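Local coordinates for protein carboxyvinyl-carboxyphosphonate phosphorylmutase (Bacillus anthracis, PDB 4IQD) that belongs to the phosphoenolpyruvate phosphomutase family of TIM-barrel proteins and binds pyruvic acid, at residues V72-L84 / A107-A119. Residues are numbered along the deposited sequence; the frame is centred on the assembly and turned at random.
Sequences VTSTEVAERARDL and ARTAVEMVEAKVA. With PYR (pyruvic acid), chain F.
Ser-74 OG donates to Glu-112 OE1 at 2.7 Å, the one direct hydrogen bond between the two helices, and reaches the syn lone pair of the carboxylate. With OG lying between the backbone N and the carbonyl carbon (chi1 75°), the hydroxyl faces the neighbouring helix from the first turn of its own. A water donates to the same OG and is also hydrogen-bonded to Thr-109 OG1, whose main polar partner is the carbonyl of Asn-105. The other carboxylate oxygen, Glu-112 OE2, forms a salt bridge with Arg-108 NH1 at 2.9 Å, so both oxygens of this group are engaged. Thr-73 and Glu-76 close the start of helix 74-88 as a capping box.

Farther along the helices the contact is apolar. Met-113, present as selenomethionine, bends at chi2 (-59°) and lays its methyl against the other helix, CE being 3.9 Å from Ala-78 CB and 4.0 Å from Val-77 CG1. The small Ala-78 also meets the root of Glu-112, and its carbonyl O is approached by Ala-116 CB at 3.6 Å. The two helices run nearly parallel, 19° apart with axes 9.2 Å from each other, as expected of successive outer helices of a TIM barrel; strand 92-95 lies between them in sequence, and Val-94 on that strand packs against Val-77, Ala-81 and Val-118. At this inner side Val-118, which follows the Schellman motif at Lys-117 that ends helix 103-115, touches Ala-81 CB through CG2 at 3.9 Å.

Arg-82 bends over the end of that helix, its CD 3.7 Å from Ala-116 CA. On another flank of helix 74-88, Glu-79, Arg-80 and Asp-83 line a pyruvic acid pocket, which Arg-80 of the second subunit also joins.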
ATOM      1  N   VAL A  72     -13.859  -2.890   7.238  1.00 27.62           N
ATOM      2  CA  VAL A  72     -13.245  -3.723   6.221  1.00 24.20           C
ATOM      3  C   VAL A  72     -13.758  -5.139   6.386  1.00 25.13           C
ATOM      4  O   VAL A  72     -14.259  -5.502   7.450  1.00 26.02           O
ATOM      5  CB  VAL A  72     -11.711  -3.713   6.312  1.00 25.32           C
ATOM      6  CG1 VAL A  72     -11.170  -2.338   5.958  1.00 25.73           C
ATOM      7  CG2 VAL A  72     -11.262  -4.141   7.696  1.00 20.71           C
ATOM      8  N   THR A  73     -13.642  -5.932   5.326  1.00 26.02           N
ATOM      9  CA  THR A  73     -14.154  -7.295   5.336  1.00 25.69           C
ATOM     10  C   THR A  73     -13.022  -8.301   5.471  1.00 22.92           C
ATOM     11  O   THR A  73     -11.863  -7.981   5.222  1.00 18.99           O
ATOM     12  CB  THR A  73     -14.932  -7.605   4.055  1.00 26.63           C
ATOM     13  OG1 THR A  73     -14.022  -7.682   2.954  1.00 27.76           O
ATOM     14  CG2 THR A  73     -15.963  -6.524   3.785  1.00 27.34           C
ATOM     15  N   SER A  74     -13.371  -9.519   5.870  1.00 25.73           N
ATOM     16  CA  SER A  74     -12.392 -10.579   6.045  1.00 27.45           C
ATOM     17  C   SER A  74     -11.697 -10.879   4.727  1.00 25.56           C
ATOM     18  O   SER A  74     -10.518 -11.218   4.706  1.00 27.14           O
ATOM     19  CB  SER A  74     -13.060 -11.849   6.568  1.00 30.08           C
ATOM     20  OG  SER A  74     -13.793 -12.493   5.540  1.00 33.77           O
ATOM     21  N   THR A  75     -12.441 -10.742   3.634  1.00 27.58           N
ATOM     22  CA  THR A  75     -11.916 -10.992   2.294  1.00 27.71           C
ATOM     23  C   THR A  75     -10.777 -10.034   1.951  1.00 31.39           C
ATOM     24  O   THR A  75      -9.758 -10.438   1.388  1.00 26.13           O
ATOM     25  CB  THR A  75     -13.020 -10.857   1.226  1.00 28.60           C
ATOM     26  OG1 THR A  75     -14.083 -11.771   1.515  1.00 27.53           O
ATOM     27  CG2 THR A  75     -12.467 -11.155  -0.163  1.00 31.38           C
ATOM     28  N   GLU A  76     -10.960  -8.763   2.299  1.00 31.13           N
ATOM     29  CA  GLU A  76      -9.957  -7.734   2.046  1.00 26.15           C
ATOM     30  C   GLU A  76      -8.689  -7.992   2.842  1.00 23.21           C
ATOM     31  O   GLU A  76      -7.582  -7.912   2.311  1.00 24.06           O
ATOM     32  CB  GLU A  76     -10.507  -6.357   2.413  1.00 29.88           C
ATOM     33  CG  GLU A  76     -11.602  -5.858   1.491  1.00 35.41           C
ATOM     34  CD  GLU A  76     -12.294  -4.623   2.027  1.00 37.08           C
ATOM     35  OE1 GLU A  76     -12.617  -4.601   3.230  1.00 37.53           O
ATOM     36  OE2 GLU A  76     -12.514  -3.673   1.247  1.00 39.53           O
ATOM     37  N   VAL A  77      -8.859  -8.292   4.125  1.00 22.72           N
ATOM     38  CA  VAL A  77      -7.730  -8.530   5.013  1.00 20.39           C
ATOM     39  C   VAL A  77      -6.954  -9.772   4.586  1.00 24.57           C
ATOM     40  O   VAL A  77      -5.724  -9.794   4.632  1.00 25.21           O
ATOM     41  CB  VAL A  77      -8.194  -8.685   6.471  1.00 22.00           C
ATOM     42  CG1 VAL A  77      -7.004  -8.888   7.393  1.00 22.32           C
ATOM     43  CG2 VAL A  77      -8.997  -7.466   6.895  1.00 19.81           C
ATOM     44  N   ALA A  78      -7.681 -10.796   4.152  1.00 18.70           N
ATOM     45  CA  ALA A  78      -7.066 -12.043   3.718  1.00 18.92           C
ATOM     46  C   ALA A  78      -6.278 -11.874   2.417  1.00 30.08           C
ATOM     47  O   ALA A  78      -5.318 -12.602   2.167  1.00 32.53           O
ATOM     48  CB  ALA A  78      -8.120 -13.129   3.572  1.00 21.37           C
ATOM     49  N   GLU A  79      -6.682 -10.914   1.591  1.00 28.65           N
ATOM     50  CA  GLU A  79      -5.976 -10.650   0.338  1.00 27.88           C
ATOM     51  C   GLU A  79      -4.683  -9.869   0.551  1.00 22.29           C
ATOM     52  O   GLU A  79      -3.670 -10.161  -0.073  1.00 23.83           O
ATOM     53  CB  GLU A  79      -6.869  -9.911  -0.654  1.00 35.89           C
ATOM     54  CG  GLU A  79      -7.548 -10.812  -1.664  1.00 44.67           C
ATOM     55  CD  GLU A  79      -7.794 -10.116  -2.987  1.00 51.33           C
ATOM     56  OE1 GLU A  79      -7.739 -10.795  -4.035  1.00 54.07           O
ATOM     57  OE2 GLU A  79      -8.037  -8.890  -2.982  1.00 52.69           O
ATOM     58  N   ARG A  80      -4.719  -8.868   1.420  1.00 18.91           N
ATOM     59  CA  ARG A  80      -3.506  -8.127   1.734  1.00 20.63           C
ATOM     60  C   ARG A  80      -2.517  -9.052   2.434  1.00 23.64           C
ATOM     61  O   ARG A  80      -1.309  -8.939   2.244  1.00 22.66           O
ATOM     62  CB  ARG A  80      -3.819  -6.904   2.599  1.00 22.12           C
ATOM     63  CG  ARG A  80      -2.616  -6.021   2.925  1.00 22.30           C
ATOM     64  CD  ARG A  80      -1.910  -5.492   1.677  1.00 24.55           C
ATOM     65  NE  ARG A  80      -2.779  -4.687   0.820  1.00 26.33           N
ATOM     66  CZ  ARG A  80      -2.990  -3.383   0.972  1.00 28.45           C
ATOM     67  NH1 ARG A  80      -2.404  -2.723   1.961  1.00 31.16           N
ATOM     68  NH2 ARG A  80      -3.795  -2.737   0.140  1.00 28.89           N
ATOM     69  N   ALA A  81      -3.037  -9.979   3.232  1.00 26.57           N
ATOM     70  CA  ALA A  81      -2.197 -10.953   3.916  1.00 25.35           C
ATOM     71  C   ALA A  81      -1.556 -11.886   2.904  1.00 26.84           C
ATOM     72  O   ALA A  81      -0.416 -12.318   3.078  1.00 25.65           O
ATOM     73  CB  ALA A  81      -3.011 -11.742   4.929  1.00 24.80           C
ATOM     74  N   ARG A  82      -2.300 -12.189   1.846  1.00 30.88           N
ATOM     75  CA  ARG A  82      -1.787 -12.983   0.740  1.00 30.07           C
ATOM     76  C   ARG A  82      -0.555 -12.295   0.191  1.00 28.30           C
ATOM     77  O   ARG A  82       0.491 -12.919   0.024  1.00 29.65           O
ATOM     78  CB  ARG A  82      -2.832 -13.083  -0.367  1.00 34.26           C
ATOM     79  CG  ARG A  82      -2.832 -14.384  -1.134  1.00 38.41           C
ATOM     80  CD  ARG A  82      -4.077 -15.174  -0.786  1.00 43.74           C
ATOM     81  NE  ARG A  82      -4.693 -15.786  -1.958  1.00 46.32           N
ATOM     82  CZ  ARG A  82      -4.535 -17.058  -2.306  1.00 50.71           C
ATOM     83  NH1 ARG A  82      -3.779 -17.859  -1.568  1.00 51.02           N
ATOM     84  NH2 ARG A  82      -5.136 -17.531  -3.388  1.00 52.97           N
ATOM     85  N   ASP A  83      -0.694 -11.000  -0.077  1.00 25.42           N
ATOM     86  CA  ASP A  83       0.386 -10.181  -0.613  1.00 26.82           C
ATOM     87  C   ASP A  83       1.653 -10.329   0.207  1.00 27.93           C
ATOM     88  O   ASP A  83       2.750 -10.417  -0.338  1.00 29.60           O
ATOM     89  CB  ASP A  83      -0.017  -8.708  -0.624  1.00 30.39           C
ATOM     90  CG  ASP A  83      -1.139  -8.415  -1.591  1.00 33.49           C
ATOM     91  OD1 ASP A  83      -1.690  -9.370  -2.179  1.00 34.11           O
ATOM     92  OD2 ASP A  83      -1.475  -7.224  -1.753  1.00 35.01           O
ATOM     93  N   LEU A  84       1.488 -10.359   1.523  1.00 26.47           N
ATOM     94  CA  LEU A  84       2.622 -10.435   2.430  1.00 27.46           C
ATOM     95  C   LEU A  84       3.364 -11.755   2.288  1.00 27.12           C
ATOM     96  O   LEU A  84       4.567 -11.767   2.066  1.00 27.59           O
ATOM     97  CB  LEU A  84       2.178 -10.212   3.876  1.00 24.93           C
ATOM     98  CG  LEU A  84       2.236  -8.766   4.374  1.00 23.49           C
ATOM     99  CD1 LEU A  84       1.396  -7.838   3.515  1.00 20.18           C
ATOM    100  CD2 LEU A  84       1.822  -8.676   5.837  1.00 23.99           C
ATOM    101  N   ALA A 107     -15.324 -18.849  11.661  1.00 25.18           N
ATOM    102  CA  ALA A 107     -14.971 -20.097  10.999  1.00 27.29           C
ATOM    103  C   ALA A 107     -14.493 -19.871   9.566  1.00 26.03           C
ATOM    104  O   ALA A 107     -13.540 -20.505   9.121  1.00 25.49           O
ATOM    105  CB  ALA A 107     -16.150 -21.058  11.019  1.00 30.02           C
ATOM    106  N   ARG A 108     -15.161 -18.972   8.847  1.00 24.56           N
ATOM    107  CA  ARG A 108     -14.799 -18.680   7.461  1.00 26.87           C
ATOM    108  C   ARG A 108     -13.526 -17.842   7.383  1.00 24.52           C
ATOM    109  O   ARG A 108     -12.691 -18.041   6.500  1.00 23.14           O
ATOM    110  CB  ARG A 108     -15.947 -17.977   6.728  1.00 27.29           C
ATOM    111  CG  ARG A 108     -15.498 -17.137   5.540  1.00 30.57           C
ATOM    112  CD  ARG A 108     -16.318 -17.418   4.293  1.00 36.52           C
ATOM    113  NE  ARG A 108     -15.772 -16.734   3.122  1.00 41.38           N
ATOM    114  CZ  ARG A 108     -16.393 -15.764   2.459  1.00 43.99           C
ATOM    115  NH1 ARG A 108     -15.812 -15.203   1.406  1.00 48.18           N
ATOM    116  NH2 ARG A 108     -17.597 -15.357   2.839  1.00 41.99           N
ATOM    117  N   THR A 109     -13.391 -16.902   8.311  1.00 27.07           N
ATOM    118  CA  THR A 109     -12.189 -16.091   8.405  1.00 26.07           C
ATOM    119  C   THR A 109     -10.971 -16.991   8.575  1.00 27.21           C
ATOM    120  O   THR A 109      -9.938 -16.776   7.945  1.00 27.61           O
ATOM    121  CB  THR A 109     -12.282 -15.098   9.577  1.00 24.44           C
ATOM    122  OG1 THR A 109     -13.319 -14.147   9.308  1.00 23.65           O
ATOM    123  CG2 THR A 109     -10.969 -14.359   9.764  1.00 27.59           C
ATOM    124  N   ALA A 110     -11.117 -18.018   9.408  1.00 27.50           N
ATOM    125  CA  ALA A 110     -10.043 -18.970   9.665  1.00 27.25           C
ATOM    126  C   ALA A 110      -9.626 -19.712   8.403  1.00 28.95           C
ATOM    127  O   ALA A 110      -8.439 -19.924   8.168  1.00 33.86           O
ATOM    128  CB  ALA A 110     -10.452 -19.957  10.750  1.00 29.23           C
ATOM    129  N   VAL A 111     -10.598 -20.110   7.592  1.00 29.17           N
ATOM    130  CA  VAL A 111     -10.299 -20.825   6.358  1.00 26.85           C
ATOM    131  C   VAL A 111      -9.580 -19.918   5.376  1.00 23.45           C
ATOM    132  O   VAL A 111      -8.598 -20.318   4.755  1.00 29.16           O
ATOM    133  CB  VAL A 111     -11.571 -21.348   5.680  1.00 31.53           C
ATOM    134  CG1 VAL A 111     -11.213 -22.153   4.444  1.00 36.08           C
ATOM    135  CG2 VAL A 111     -12.374 -22.190   6.645  1.00 32.32           C
ATOM    136  N   GLU A 112     -10.079 -18.694   5.242  1.00 23.22           N
ATOM    137  CA  GLU A 112      -9.505 -17.726   4.315  1.00 25.54           C
ATOM    138  C   GLU A 112      -8.057 -17.411   4.656  1.00 26.64           C
ATOM    139  O   GLU A 112      -7.236 -17.200   3.767  1.00 34.02           O
ATOM    140  CB  GLU A 112     -10.324 -16.436   4.308  1.00 29.42           C
ATOM    141  CG  GLU A 112     -11.709 -16.574   3.707  1.00 34.53           C
ATOM    142  CD  GLU A 112     -12.506 -15.290   3.805  1.00 37.94           C
ATOM    143  OE1 GLU A 112     -12.274 -14.524   4.763  1.00 36.85           O
ATOM    144  OE2 GLU A 112     -13.355 -15.043   2.924  1.00 41.04           O
HETATM  145  N   MSE A 113      -7.743 -17.377   5.946  1.00 25.97           N
HETATM  146  CA  MSE A 113      -6.378 -17.103   6.378  1.00 23.72           C
HETATM  147  C   MSE A 113      -5.456 -18.291   6.099  1.00 22.93           C
HETATM  148  O   MSE A 113      -4.301 -18.114   5.726  1.00 22.93           O
HETATM  149  CB  MSE A 113      -6.345 -16.722   7.861  1.00 20.21           C
HETATM  150  CG  MSE A 113      -7.132 -15.455   8.189  1.00 23.78           C
HETATM  151 SE   MSE A 113      -6.522 -13.861   7.228  0.70 31.35          SE
HETATM  152  CE  MSE A 113      -8.106 -12.751   7.440  1.00 18.32           C
ATOM    153  N   VAL A 114      -5.972 -19.502   6.275  1.00 24.01           N
ATOM    154  CA  VAL A 114      -5.203 -20.700   5.969  1.00 24.71           C
ATOM    155  C   VAL A 114      -4.953 -20.765   4.471  1.00 30.63           C
ATOM    156  O   VAL A 114      -3.863 -21.125   4.023  1.00 34.72           O
ATOM    157  CB  VAL A 114      -5.928 -21.974   6.442  1.00 24.22           C
ATOM    158  CG1 VAL A 114      -5.309 -23.213   5.817  1.00 23.72           C
ATOM    159  CG2 VAL A 114      -5.898 -22.065   7.962  1.00 24.40           C
ATOM    160  N   GLU A 115      -5.967 -20.394   3.699  1.00 30.57           N
ATOM    161  CA  GLU A 115      -5.833 -20.316   2.252  1.00 31.32           C
ATOM    162  C   GLU A 115      -4.755 -19.317   1.854  1.00 30.95           C
ATOM    163  O   GLU A 115      -3.999 -19.552   0.913  1.00 35.25           O
ATOM    164  CB  GLU A 115      -7.165 -19.942   1.609  1.00 33.21           C
ATOM    165  CG  GLU A 115      -8.202 -21.044   1.673  1.00 34.82           C
ATOM    166  CD  GLU A 115      -9.435 -20.721   0.863  1.00 34.77           C
ATOM    167  OE1 GLU A 115      -9.700 -19.522   0.643  1.00 33.58           O
ATOM    168  OE2 GLU A 115     -10.134 -21.663   0.439  1.00 36.38           O
ATOM    169  N   ALA A 116      -4.672 -18.212   2.587  1.00 26.64           N
ATOM    170  CA  ALA A 116      -3.662 -17.194   2.316  1.00 26.04           C
ATOM    171  C   ALA A 116      -2.294 -17.601   2.855  1.00 27.15           C
ATOM    172  O   ALA A 116      -1.325 -16.854   2.728  1.00 30.99           O
ATOM    173  CB  ALA A 116      -4.086 -15.856   2.902  1.00 19.71           C
ATOM    174  N   LYS A 117      -2.232 -18.792   3.449  1.00 26.05           N
ATOM    175  CA  LYS A 117      -1.023 -19.319   4.082  1.00 26.05           C
ATOM    176  C   LYS A 117      -0.590 -18.464   5.267  1.00 28.34           C
ATOM    177  O   LYS A 117       0.597 -18.357   5.569  1.00 31.15           O
ATOM    178  CB  LYS A 117       0.119 -19.479   3.071  1.00 29.80           C
ATOM    179  CG  LYS A 117      -0.239 -20.348   1.878  1.00 36.42           C
ATOM    180  CD  LYS A 117       0.544 -19.937   0.640  1.00 40.79           C
ATOM    181  CE  LYS A 117       1.989 -20.387   0.714  1.00 42.25           C
ATOM    182  NZ  LYS A 117       2.124 -21.851   0.463  1.00 43.31           N
ATOM    183  N   VAL A 118      -1.563 -17.853   5.932  1.00 26.00           N
ATOM    184  CA  VAL A 118      -1.294 -17.107   7.150  1.00 25.12           C
ATOM    185  C   VAL A 118      -0.839 -18.082   8.229  1.00 24.11           C
ATOM    186  O   VAL A 118      -1.411 -19.161   8.378  1.00 19.89           O
ATOM    187  CB  VAL A 118      -2.544 -16.343   7.624  1.00 24.66           C
ATOM    188  CG1 VAL A 118      -2.303 -15.703   8.963  1.00 23.39           C
ATOM    189  CG2 VAL A 118      -2.936 -15.293   6.601  1.00 27.12           C
ATOM    190  N   ALA A 119       0.202 -17.705   8.965  1.00 24.90           N
ATOM    191  CA  ALA A 119       0.754 -18.562  10.008  1.00 23.63           C
ATOM    192  C   ALA A 119      -0.008 -18.472  11.331  1.00 22.53           C
ATOM    193  O   ALA A 119      -0.121 -19.464  12.046  1.00 20.61           O
ATOM    194  CB  ALA A 119       2.223 -18.247  10.226  1.00 24.80           C
TER
HETATM  195  C   PYR F 404      -5.348  -5.071  -2.797  1.00 59.29           C
HETATM  196  O   PYR F 404      -6.426  -5.422  -3.454  1.00 60.39           O
HETATM  197  OXT PYR F 404      -4.899  -3.842  -2.877  1.00 60.52           O
HETATM  198  CA  PYR F 404      -4.685  -6.005  -2.010  1.00 53.33           C
HETATM  199  O3  PYR F 404      -3.998  -5.616  -0.966  1.00 48.89           O
HETATM  200  CB  PYR F 404      -4.759  -7.461  -2.360  1.00 52.06           C
HETATM  201  O   HOH W   1     -15.368 -14.173   6.909  1.00 33.95           O